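Local coordinates for protein cytidine deaminase (Mycobacterium leprae, PDB 3R2N) that probably catalyses the zinc-dependent hydrolytic deamination of cytidine to uridine in pyrimidine salvage, working as a homotetramer, at residues 35-49 / 58-70. Sequence-based numbering, arbitrary orientation.
Sequences VAGFVNDGRLITGVN and ALCAECSMISALY. With ZN (zinc ion), chain K; EDO (1,2-ethanediol), chain L.
M65 reaches from helix 61-70 into the hairpin of strands 35-39 and 44-48 and touches both strands. Its CB lies 3.6 Å from V35 CG1. CG, anti to the backbone N (chi1 176°), is directed at I45, 3.7 Å from I45 CG1. The chain stays extended to SD, which rests 3.9 Å from G37 N, where the strand has no side chain. It then bends at chi3 (65°), and CE lies 4.2 Å from V35 CG2, slightly farther than SD. M65 also touches V80 of strand 77-83. V35 and I45 each cross the methionine at about a right angle. One turn on, I45 CD1 packs 3.5 Å from L69 CB, and L69 CD1 meets V39 CG1.

Strand 44-48 runs close over the helix at G47, whose CA is 4.1 Å from M65 CA. G47 has no side chain, and its CA lies directly on the helix backbone. G47 CA makes a CH...O contact with A61 O, and M65 CA makes one with T46 O. S64 OG lies 2.7 Å from V48 O and is also hydrogen-bonded to S67 OG of a second subunit. At the far end R43 gives L69 O a weak bond from NH1. NH2 forms a salt bridge with D41 OD1, NH1 bonds to G74 O and NE to T72 OG1. V39 CG2 sits over one face of the guanidinium.

C60, the N-cap of the helix, binds zinc through SG together with C93 and C96. An ethanediol, probably from the crystallisation liquor, binds the zinc through O2 and donates from O1 to E62 OE1. The hairpin packed on a helix that starts with a zinc-binding cysteine, followed by Ala-Glu, is characteristic of the cytidine deaminase fold and its catalytic zinc site.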
loop_
_atom_site.group_PDB
_atom_site.type_symbol
_atom_site.label_atom_id
_atom_site.label_comp_id
_atom_site.label_asym_id
_atom_site.label_seq_id
_atom_site.Cartn_x
_atom_site.Cartn_y
_atom_site.Cartn_z
ATOM N N VAL D 35 -15.383 8.138 -7.927
ATOM C CA VAL D 35 -14.789 9.466 -7.791
ATOM C C VAL D 35 -14.721 10.107 -9.152
ATOM O O VAL D 35 -14.615 9.426 -10.165
ATOM C CB VAL D 35 -13.368 9.444 -7.114
ATOM C CG1 VAL D 35 -12.292 8.767 -8.019
ATOM C CG2 VAL D 35 -12.936 10.839 -6.739
ATOM N N ALA D 36 -14.765 11.425 -9.177
ATOM C CA ALA D 36 -14.709 12.138 -10.417
ATOM C C ALA D 36 -13.984 13.446 -10.137
ATOM O O ALA D 36 -14.141 14.042 -9.057
ATOM C CB ALA D 36 -16.151 12.398 -10.981
ATOM N N GLY D 37 -13.230 13.895 -11.144
ATOM C CA GLY D 37 -12.332 15.023 -11.019
ATOM C C GLY D 37 -12.345 15.863 -12.278
ATOM O O GLY D 37 -12.539 15.339 -13.367
ATOM N N PHE D 38 -12.180 17.175 -12.116
ATOM C CA PHE D 38 -11.811 18.049 -13.232
ATOM C C PHE D 38 -10.314 18.278 -13.243
ATOM O O PHE D 38 -9.706 18.533 -12.204
ATOM C CB PHE D 38 -12.526 19.376 -13.128
ATOM C CG PHE D 38 -13.960 19.321 -13.549
ATOM C CD1 PHE D 38 -14.316 18.787 -14.785
ATOM C CD2 PHE D 38 -14.961 19.835 -12.725
ATOM C CE1 PHE D 38 -15.663 18.754 -15.209
ATOM C CE2 PHE D 38 -16.307 19.811 -13.139
ATOM C CZ PHE D 38 -16.651 19.248 -14.386
ATOM N N VAL D 39 -9.712 18.163 -14.416
ATOM C CA VAL D 39 -8.275 18.428 -14.557
ATOM C C VAL D 39 -8.145 19.909 -14.953
ATOM O O VAL D 39 -9.157 20.554 -15.277
ATOM C CB VAL D 39 -7.617 17.453 -15.564
ATOM C CG1 VAL D 39 -6.146 17.482 -15.425
ATOM C CG2 VAL D 39 -8.096 16.030 -15.291
ATOM N N ASN D 40 -6.931 20.456 -14.876
ATOM C CA ASN D 40 -6.683 21.865 -15.174
ATOM C C ASN D 40 -6.866 22.254 -16.646
ATOM O O ASN D 40 -6.852 23.447 -16.967
ATOM C CB ASN D 40 -5.315 22.329 -14.637
ATOM C CG ASN D 40 -4.152 21.559 -15.238
ATOM O OD1 ASN D 40 -4.342 20.493 -15.846
ATOM N ND2 ASN D 40 -2.931 22.087 -15.061
ATOM N N ASP D 41 -7.040 21.260 -17.528
ATOM C CA ASP D 41 -7.483 21.509 -18.919
ATOM C C ASP D 41 -9.001 21.373 -19.116
ATOM O O ASP D 41 -9.501 21.422 -20.248
ATOM C CB ASP D 41 -6.714 20.619 -19.918
ATOM C CG ASP D 41 -7.197 19.154 -19.939
ATOM O OD1 ASP D 41 -7.815 18.687 -18.961
ATOM O OD2 ASP D 41 -6.932 18.458 -20.962
ATOM N N GLY D 42 -9.720 21.162 -18.015
ATOM C CA GLY D 42 -11.175 21.006 -18.045
ATOM C C GLY D 42 -11.767 19.613 -18.254
ATOM O O GLY D 42 -13.000 19.450 -18.196
ATOM N N ARG D 43 -10.930 18.615 -18.535
ATOM C CA ARG D 43 -11.463 17.259 -18.721
ATOM C C ARG D 43 -11.848 16.555 -17.421
ATOM O O ARG D 43 -11.244 16.769 -16.348
ATOM C CB ARG D 43 -10.551 16.356 -19.574
ATOM C CG ARG D 43 -9.429 15.683 -18.831
ATOM C CD ARG D 43 -8.471 15.027 -19.819
ATOM N NE ARG D 43 -7.336 14.417 -19.133
ATOM C CZ ARG D 43 -6.213 15.058 -18.786
ATOM N NH1 ARG D 43 -5.243 14.382 -18.163
ATOM N NH2 ARG D 43 -6.033 16.355 -19.070
ATOM N N LEU D 44 -12.877 15.728 -17.550
ATOM C CA LEU D 44 -13.424 14.960 -16.448
ATOM C C LEU D 44 -12.764 13.593 -16.413
ATOM O O LEU D 44 -12.779 12.878 -17.408
ATOM C CB LEU D 44 -14.929 14.788 -16.631
ATOM C CG LEU D 44 -15.747 14.694 -15.338
ATOM C CD1 LEU D 44 -17.202 15.061 -15.626
ATOM C CD2 LEU D 44 -15.669 13.343 -14.650
ATOM N N ILE D 45 -12.185 13.237 -15.274
ATOM C CA ILE D 45 -11.730 11.882 -15.057
ATOM C C ILE D 45 -12.452 11.219 -13.890
ATOM O O ILE D 45 -13.107 11.898 -13.110
ATOM C CB ILE D 45 -10.186 11.766 -14.975
ATOM C CG1 ILE D 45 -9.604 12.603 -13.823
ATOM C CG2 ILE D 45 -9.592 12.131 -16.347
ATOM C CD1 ILE D 45 -8.067 12.521 -13.721
ATOM N N THR D 46 -12.382 9.889 -13.811
ATOM C CA THR D 46 -13.098 9.117 -12.784
ATOM C C THR D 46 -12.229 7.957 -12.319
ATOM O O THR D 46 -11.176 7.697 -12.898
ATOM C CB THR D 46 -14.364 8.486 -13.330
ATOM O OG1 THR D 46 -13.993 7.461 -14.274
ATOM C CG2 THR D 46 -15.273 9.519 -13.994
ATOM N N GLY D 47 -12.695 7.264 -11.277
ATOM C CA GLY D 47 -11.993 6.127 -10.683
ATOM C C GLY D 47 -12.976 5.390 -9.788
ATOM O O GLY D 47 -13.916 6.006 -9.258
ATOM N N VAL D 48 -12.783 4.080 -9.663
ATOM C CA VAL D 48 -13.580 3.234 -8.780
ATOM C C VAL D 48 -12.640 2.453 -7.887
ATOM O O VAL D 48 -11.466 2.201 -8.261
ATOM C CB VAL D 48 -14.435 2.206 -9.563
ATOM C CG1 VAL D 48 -15.450 2.926 -10.441
ATOM C CG2 VAL D 48 -13.540 1.272 -10.401
ATOM N N ASN D 49 -13.122 2.060 -6.713
ATOM C CA ASN D 49 -12.266 1.272 -5.844
ATOM C C ASN D 49 -12.136 -0.125 -6.365
ATOM O O ASN D 49 -13.085 -0.642 -6.935
ATOM C CB ASN D 49 -12.692 1.283 -4.378
ATOM C CG ASN D 49 -14.141 0.817 -4.144
ATOM O OD1 ASN D 49 -15.071 1.018 -4.968
ATOM N ND2 ASN D 49 -14.354 0.267 -2.948
ATOM N N ALA D 58 -5.799 -3.314 -1.713
ATOM C CA ALA D 58 -6.943 -2.589 -2.253
ATOM C C ALA D 58 -6.496 -1.233 -2.796
ATOM O O ALA D 58 -5.669 -0.544 -2.168
ATOM C CB ALA D 58 -8.049 -2.411 -1.191
ATOM N N LEU D 59 -7.062 -0.876 -3.954
ATOM C CA LEU D 59 -6.925 0.445 -4.551
ATOM C C LEU D 59 -8.156 1.308 -4.258
ATOM O O LEU D 59 -9.287 0.875 -4.528
ATOM C CB LEU D 59 -6.790 0.313 -6.075
ATOM C CG LEU D 59 -5.490 -0.334 -6.544
ATOM C CD1 LEU D 59 -5.495 -0.621 -8.018
ATOM C CD2 LEU D 59 -4.395 0.600 -6.182
ATOM N N CYS D 60 -7.959 2.517 -3.726
ATOM C CA CYS D 60 -9.093 3.416 -3.507
ATOM C C CYS D 60 -9.544 3.987 -4.838
ATOM O O CYS D 60 -8.798 3.943 -5.811
ATOM C CB CYS D 60 -8.761 4.541 -2.539
ATOM S SG CYS D 60 -8.512 4.014 -0.791
ATOM N N ALA D 61 -10.769 4.508 -4.870
ATOM C CA ALA D 61 -11.298 5.190 -6.038
ATOM C C ALA D 61 -10.339 6.294 -6.509
ATOM O O ALA D 61 -10.089 6.414 -7.720
ATOM C CB ALA D 61 -12.732 5.771 -5.741
ATOM N N GLU D 62 -9.791 7.062 -5.561
ATOM C CA GLU D 62 -8.884 8.186 -5.853
ATOM C C GLU D 62 -7.585 7.718 -6.529
ATOM O O GLU D 62 -7.104 8.396 -7.437
ATOM C CB GLU D 62 -8.569 9.015 -4.588
ATOM C CG GLU D 62 -9.805 9.589 -3.872
ATOM C CD GLU D 62 -10.318 8.660 -2.792
ATOM O OE1 GLU D 62 -10.608 7.477 -3.102
ATOM O OE2 GLU D 62 -10.408 9.091 -1.624
ATOM N N CYS D 63 -7.036 6.583 -6.072
ATOM C CA CYS D 63 -5.920 5.865 -6.772
ATOM C C CYS D 63 -6.264 5.611 -8.257
ATOM O O CYS D 63 -5.439 5.884 -9.148
ATOM C CB CYS D 63 -5.619 4.514 -6.121
ATOM S SG CYS D 63 -5.028 4.570 -4.395
ATOM N N SER D 64 -7.487 5.103 -8.515
ATOM C CA SER D 64 -7.818 4.709 -9.863
ATOM C C SER D 64 -7.834 5.941 -10.730
ATOM O O SER D 64 -7.297 5.929 -11.842
ATOM C CB SER D 64 -9.132 3.948 -9.951
ATOM O OG SER D 64 -9.003 2.677 -9.374
ATOM N N MET D 65 -8.359 7.014 -10.159
ATOM C CA MET D 65 -8.481 8.295 -10.838
ATOM C C MET D 65 -7.139 8.918 -11.147
ATOM O O MET D 65 -6.934 9.440 -12.235
ATOM C CB MET D 65 -9.338 9.266 -10.010
ATOM C CG MET D 65 -9.410 10.638 -10.648
ATOM S SD MET D 65 -10.298 11.828 -9.635
ATOM C CE MET D 65 -9.210 11.928 -8.213
ATOM N N ILE D 66 -6.233 8.858 -10.180
ATOM C CA ILE D 66 -4.841 9.248 -10.402
ATOM C C ILE D 66 -4.228 8.502 -11.597
ATOM O O ILE D 66 -3.669 9.126 -12.494
ATOM C CB ILE D 66 -4.003 9.187 -9.091
ATOM C CG1 ILE D 66 -4.453 10.302 -8.113
ATOM C CG2 ILE D 66 -2.507 9.295 -9.360
ATOM C CD1 ILE D 66 -4.393 11.726 -8.688
ATOM N N SER D 67 -4.381 7.185 -11.653
ATOM C CA SER D 67 -3.938 6.413 -12.843
ATOM C C SER D 67 -4.570 6.891 -14.152
ATOM O O SER D 67 -3.932 6.823 -15.208
ATOM C CB SER D 67 -4.253 4.935 -12.673
ATOM O OG SER D 67 -3.564 4.463 -11.540
ATOM N N ALA D 68 -5.830 7.338 -14.083
ATOM C CA ALA D 68 -6.500 7.834 -15.267
ATOM C C ALA D 68 -5.902 9.200 -15.665
ATOM O O ALA D 68 -5.708 9.485 -16.846
ATOM C CB ALA D 68 -8.036 7.899 -15.046
ATOM N N LEU D 69 -5.573 10.018 -14.661
ATOM C CA LEU D 69 -4.957 11.318 -14.886
ATOM C C LEU D 69 -3.720 11.191 -15.789
ATOM O O LEU D 69 -3.588 11.951 -16.768
ATOM C CB LEU D 69 -4.575 11.951 -13.555
ATOM C CG LEU D 69 -3.749 13.234 -13.564
ATOM C CD1 LEU D 69 -4.532 14.408 -14.187
ATOM C CD2 LEU D 69 -3.312 13.529 -12.145
ATOM N N TYR D 70 -2.831 10.253 -15.441
ATOM C CA TYR D 70 -1.633 9.978 -16.226
ATOM C C TYR D 70 -1.934 9.234 -17.526
ATOM O O TYR D 70 -1.366 9.579 -18.558
ATOM C CB TYR D 70 -0.512 9.351 -15.361
ATOM C CG TYR D 70 -0.018 10.440 -14.442
ATOM C CD1 TYR D 70 0.906 11.409 -14.907
ATOM C CD2 TYR D 70 -0.558 10.603 -13.144
ATOM C CE1 TYR D 70 1.315 12.468 -14.098
ATOM C CE2 TYR D 70 -0.144 11.658 -12.332
ATOM C CZ TYR D 70 0.774 12.591 -12.814
ATOM O OH TYR D 70 1.176 13.650 -12.024
HETATM ZN ZN ZN K . -8.210 6.252 0.051
HETATM C C1 EDO L . -12.516 6.944 0.323
HETATM O O1 EDO L . -12.566 6.805 -1.112
HETATM C C2 EDO L . -11.131 6.521 0.798
HETATM O O2 EDO L . -10.121 7.286 0.101
#